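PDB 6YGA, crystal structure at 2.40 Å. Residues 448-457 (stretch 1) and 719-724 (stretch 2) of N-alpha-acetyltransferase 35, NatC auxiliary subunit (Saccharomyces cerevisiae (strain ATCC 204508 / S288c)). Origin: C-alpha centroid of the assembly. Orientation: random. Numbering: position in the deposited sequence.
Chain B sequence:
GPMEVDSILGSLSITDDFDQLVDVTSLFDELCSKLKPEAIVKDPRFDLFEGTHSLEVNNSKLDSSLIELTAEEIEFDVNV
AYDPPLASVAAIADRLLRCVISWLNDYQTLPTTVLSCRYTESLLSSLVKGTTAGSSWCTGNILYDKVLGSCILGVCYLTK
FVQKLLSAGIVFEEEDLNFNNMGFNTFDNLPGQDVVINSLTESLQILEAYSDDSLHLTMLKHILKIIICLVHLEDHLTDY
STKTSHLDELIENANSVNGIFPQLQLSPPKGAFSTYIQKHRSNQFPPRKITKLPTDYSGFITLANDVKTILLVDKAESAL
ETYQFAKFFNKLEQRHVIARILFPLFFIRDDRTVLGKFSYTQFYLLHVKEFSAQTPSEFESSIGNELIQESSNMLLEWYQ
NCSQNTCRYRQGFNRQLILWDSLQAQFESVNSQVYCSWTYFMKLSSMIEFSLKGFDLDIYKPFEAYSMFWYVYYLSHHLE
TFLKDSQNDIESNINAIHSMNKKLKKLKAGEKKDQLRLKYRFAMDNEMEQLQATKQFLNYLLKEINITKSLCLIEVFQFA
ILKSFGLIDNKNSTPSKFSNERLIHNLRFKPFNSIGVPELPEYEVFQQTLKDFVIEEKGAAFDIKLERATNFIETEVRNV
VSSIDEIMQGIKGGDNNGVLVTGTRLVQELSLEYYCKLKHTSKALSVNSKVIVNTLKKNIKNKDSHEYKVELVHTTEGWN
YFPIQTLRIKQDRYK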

# COMPACT_ATOMS: atom_id res chain seq x y z
N ILE B 448 16.82 11.68 -4.83
CA ILE B 448 16.23 12.85 -4.20
C ILE B 448 14.74 12.64 -3.96
O ILE B 448 14.22 12.91 -2.87
CB ILE B 448 16.49 14.10 -5.07
CG1 ILE B 448 17.98 14.46 -5.05
CG2 ILE B 448 15.62 15.26 -4.61
CD1 ILE B 448 18.38 15.46 -6.11
N GLU B 449 14.02 12.14 -4.97
CA GLU B 449 12.59 11.89 -4.83
C GLU B 449 12.32 10.85 -3.75
O GLU B 449 11.38 11.00 -2.96
CB GLU B 449 12.01 11.45 -6.17
CG GLU B 449 10.53 11.07 -6.13
CD GLU B 449 9.62 12.28 -6.11
OE1 GLU B 449 10.11 13.42 -6.26
OE2 GLU B 449 8.40 12.09 -5.96
N PHE B 450 13.13 9.80 -3.69
CA PHE B 450 12.97 8.78 -2.67
C PHE B 450 13.15 9.35 -1.27
O PHE B 450 12.43 8.98 -0.34
CB PHE B 450 13.96 7.64 -2.92
CG PHE B 450 14.04 6.64 -1.80
CD1 PHE B 450 13.06 5.68 -1.63
CD2 PHE B 450 15.12 6.64 -0.93
CE1 PHE B 450 13.14 4.76 -0.60
CE2 PHE B 450 15.21 5.73 0.09
CZ PHE B 450 14.22 4.78 0.26
N SER B 451 14.11 10.27 -1.10
CA SER B 451 14.39 10.80 0.23
C SER B 451 13.30 11.76 0.69
O SER B 451 12.82 11.67 1.82
CB SER B 451 15.75 11.50 0.23
OG SER B 451 16.80 10.62 -0.13
N LEU B 452 12.92 12.71 -0.18
CA LEU B 452 11.89 13.67 0.20
C LEU B 452 10.54 13.00 0.41
O LEU B 452 9.74 13.47 1.23
CB LEU B 452 11.78 14.77 -0.86
CG LEU B 452 13.01 15.67 -1.08
CD1 LEU B 452 12.77 16.65 -2.21
CD2 LEU B 452 13.38 16.41 0.20
N LYS B 453 10.28 11.91 -0.30
CA LYS B 453 9.00 11.22 -0.15
C LYS B 453 8.82 10.69 1.27
O LYS B 453 7.69 10.53 1.74
CB LYS B 453 8.90 10.09 -1.18
CG LYS B 453 7.63 9.27 -1.09
CD LYS B 453 6.42 10.05 -1.54
CE LYS B 453 5.16 9.25 -1.28
NZ LYS B 453 3.94 9.99 -1.70
N GLY B 454 9.93 10.42 1.97
CA GLY B 454 9.85 9.97 3.35
C GLY B 454 9.18 10.96 4.28
O GLY B 454 8.54 10.57 5.26
N PHE B 455 9.32 12.26 4.00
CA PHE B 455 8.66 13.27 4.82
C PHE B 455 7.15 13.25 4.61
O PHE B 455 6.39 13.50 5.55
CB PHE B 455 9.22 14.66 4.51
CG PHE B 455 10.57 14.91 5.11
CD1 PHE B 455 10.71 15.14 6.47
CD2 PHE B 455 11.70 14.93 4.31
CE1 PHE B 455 11.96 15.38 7.02
CE2 PHE B 455 12.95 15.16 4.86
CZ PHE B 455 13.08 15.39 6.21
N ASP B 456 6.70 12.96 3.38
CA ASP B 456 5.27 12.90 3.12
C ASP B 456 4.63 11.72 3.85
O ASP B 456 3.47 11.81 4.26
CB ASP B 456 5.02 12.80 1.61
CG ASP B 456 3.54 12.77 1.26
OD1 ASP B 456 2.83 13.76 1.56
OD2 ASP B 456 3.09 11.77 0.67
N LEU B 457 5.38 10.64 4.04
CA LEU B 457 4.89 9.46 4.73
C LEU B 457 5.20 9.47 6.22
O LEU B 457 4.85 8.51 6.92
CB LEU B 457 5.49 8.20 4.08
CG LEU B 457 5.23 8.04 2.58
CD1 LEU B 457 6.06 6.90 2.02
CD2 LEU B 457 3.75 7.81 2.29
N TRP B 719 2.90 21.58 0.13
CA TRP B 719 3.54 20.37 -0.38
C TRP B 719 4.36 19.77 0.75
O TRP B 719 5.33 20.37 1.21
CB TRP B 719 4.41 20.67 -1.60
CG TRP B 719 4.91 19.41 -2.24
CD1 TRP B 719 6.20 19.00 -2.34
CD2 TRP B 719 4.11 18.38 -2.84
NE1 TRP B 719 6.26 17.79 -2.98
CE2 TRP B 719 4.99 17.38 -3.29
CE3 TRP B 719 2.74 18.21 -3.04
CZ2 TRP B 719 4.55 16.23 -3.94
CZ3 TRP B 719 2.30 17.07 -3.68
CH2 TRP B 719 3.20 16.09 -4.12
N ASN B 720 3.96 18.57 1.19
CA ASN B 720 4.45 17.98 2.42
C ASN B 720 5.74 17.19 2.25
O ASN B 720 6.11 16.42 3.14
CB ASN B 720 3.37 17.11 3.04
CG ASN B 720 2.14 17.90 3.43
OD1 ASN B 720 2.24 19.10 3.70
ND2 ASN B 720 0.99 17.25 3.46
N TYR B 721 6.45 17.37 1.13
CA TYR B 721 7.84 16.93 1.11
C TYR B 721 8.71 17.79 2.02
O TYR B 721 9.81 17.36 2.39
CB TYR B 721 8.41 16.98 -0.32
CG TYR B 721 8.01 15.83 -1.21
CD1 TYR B 721 6.95 14.99 -0.89
CD2 TYR B 721 8.71 15.57 -2.39
CE1 TYR B 721 6.59 13.94 -1.72
CE2 TYR B 721 8.36 14.53 -3.22
CZ TYR B 721 7.30 13.72 -2.88
OH TYR B 721 6.95 12.68 -3.71
N PHE B 722 8.23 18.97 2.40
CA PHE B 722 8.96 19.89 3.27
C PHE B 722 8.03 20.29 4.41
O PHE B 722 7.41 21.36 4.37
CB PHE B 722 9.44 21.12 2.50
CG PHE B 722 10.20 20.79 1.24
CD1 PHE B 722 9.55 20.68 0.03
CD2 PHE B 722 11.58 20.61 1.27
CE1 PHE B 722 10.24 20.38 -1.13
CE2 PHE B 722 12.28 20.31 0.11
CZ PHE B 722 11.61 20.20 -1.09
N PRO B 723 7.90 19.45 5.43
CA PRO B 723 7.02 19.79 6.55
C PRO B 723 7.56 20.96 7.35
O PRO B 723 8.74 21.33 7.26
CB PRO B 723 7.00 18.51 7.40
CG PRO B 723 8.27 17.83 7.07
CD PRO B 723 8.55 18.14 5.62
N ILE B 724 6.68 21.56 8.15
CA ILE B 724 7.03 22.71 8.97
C ILE B 724 7.48 22.21 10.34
O ILE B 724 6.72 21.53 11.04
CB ILE B 724 5.84 23.68 9.10
CG1 ILE B 724 5.26 24.00 7.72
CG2 ILE B 724 6.26 24.95 9.81
CD1 ILE B 724 6.20 24.74 6.81

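Most of stretch 1 belongs to a helix that begins earlier in the chain, and stretch 2 is an irregular segment, apart from Ile724 in a strand, that packs against it. The two are at least 264 residues apart in sequence wherever they touch, so the contact is a tertiary one. The backbones come nearest at Asp456 and Tyr721, whose CA atoms are 5.2 Å apart. Such a short spacing leaves little room for side chains between the main chains at this point, and away from this point side chains of each stretch meet side chains and backbone of the other. Together the stretches bury 458 Å² of surface.

The principal bump is Tyr721, which gives up 143 Å² to the helix, more than any other residue of either stretch. Its CA-to-CB bond points sideways, but with chi1 at -79° (m) the ring reaches across the helix surface, its hydroxyl end arriving at Glu449. The hollow it fills is lined by Glu449, Leu452, Lys453 and Asp456. Backbone forms part of the lining: Leu452 O and Lys453 CA lie over one face of the ring, and Lys453 CA sits 4.2 Å from the centroid of the Tyr721 ring, 22° off the ring normal, the geometry of a CH-pi contact. Leu452 CB packs against Tyr721 CD2 at 3.5 Å, while Asp456 CB approaches Tyr721 CD1 at 3.8 Å near the plane of the ring.

At the far end of the ring the contact becomes polar. Tyr721 OH donates a hydrogen bond to Glu449 OE2 at 2.7 Å, the only hydrogen bond between the stretches. Glu449 starts out sideways, and its t, p side chain brings the carboxylate to the hydroxyl. Lys453 CD also passes 3.5 Å from Tyr721 OH, so the aliphatic part of the lysine helps enclose the phenol. Its ammonium group continues to Asp456: Lys453 NZ and Asp456 OD2, 3.1 Å apart, form a salt bridge within the helical stretch.

Smaller apolar contacts extend the fit. Leu452 points toward stretch 2 and touches two aromatic residues, since its CD1 also meets Phe722 CZ at 3.9 Å. The CA-to-CB bond of Phe722 points away, yet its ring end comes nearer and reaches that methyl. Phe455 and Pro723 point toward each other's stretches, and Phe455 CD1 meets Pro723 CG at 3.7 Å, an oblique approach to the phenylalanine ring. Phe455 CB lies 3.5 Å from Tyr721 O, bringing the side chain against the backbone of stretch 2 as well.

Asn720 completes the close backbone approach. Asn720 O lies 3.6 Å from Phe455 C and 3.5 Å from Asp456 N, but the latter is packing rather than bonding: Asp456 N makes a weak hydrogen bond to Lys453 O at 3.1 Å instead. Gly454 takes no part; it has no side chain, and a CB there would point away from stretch 2.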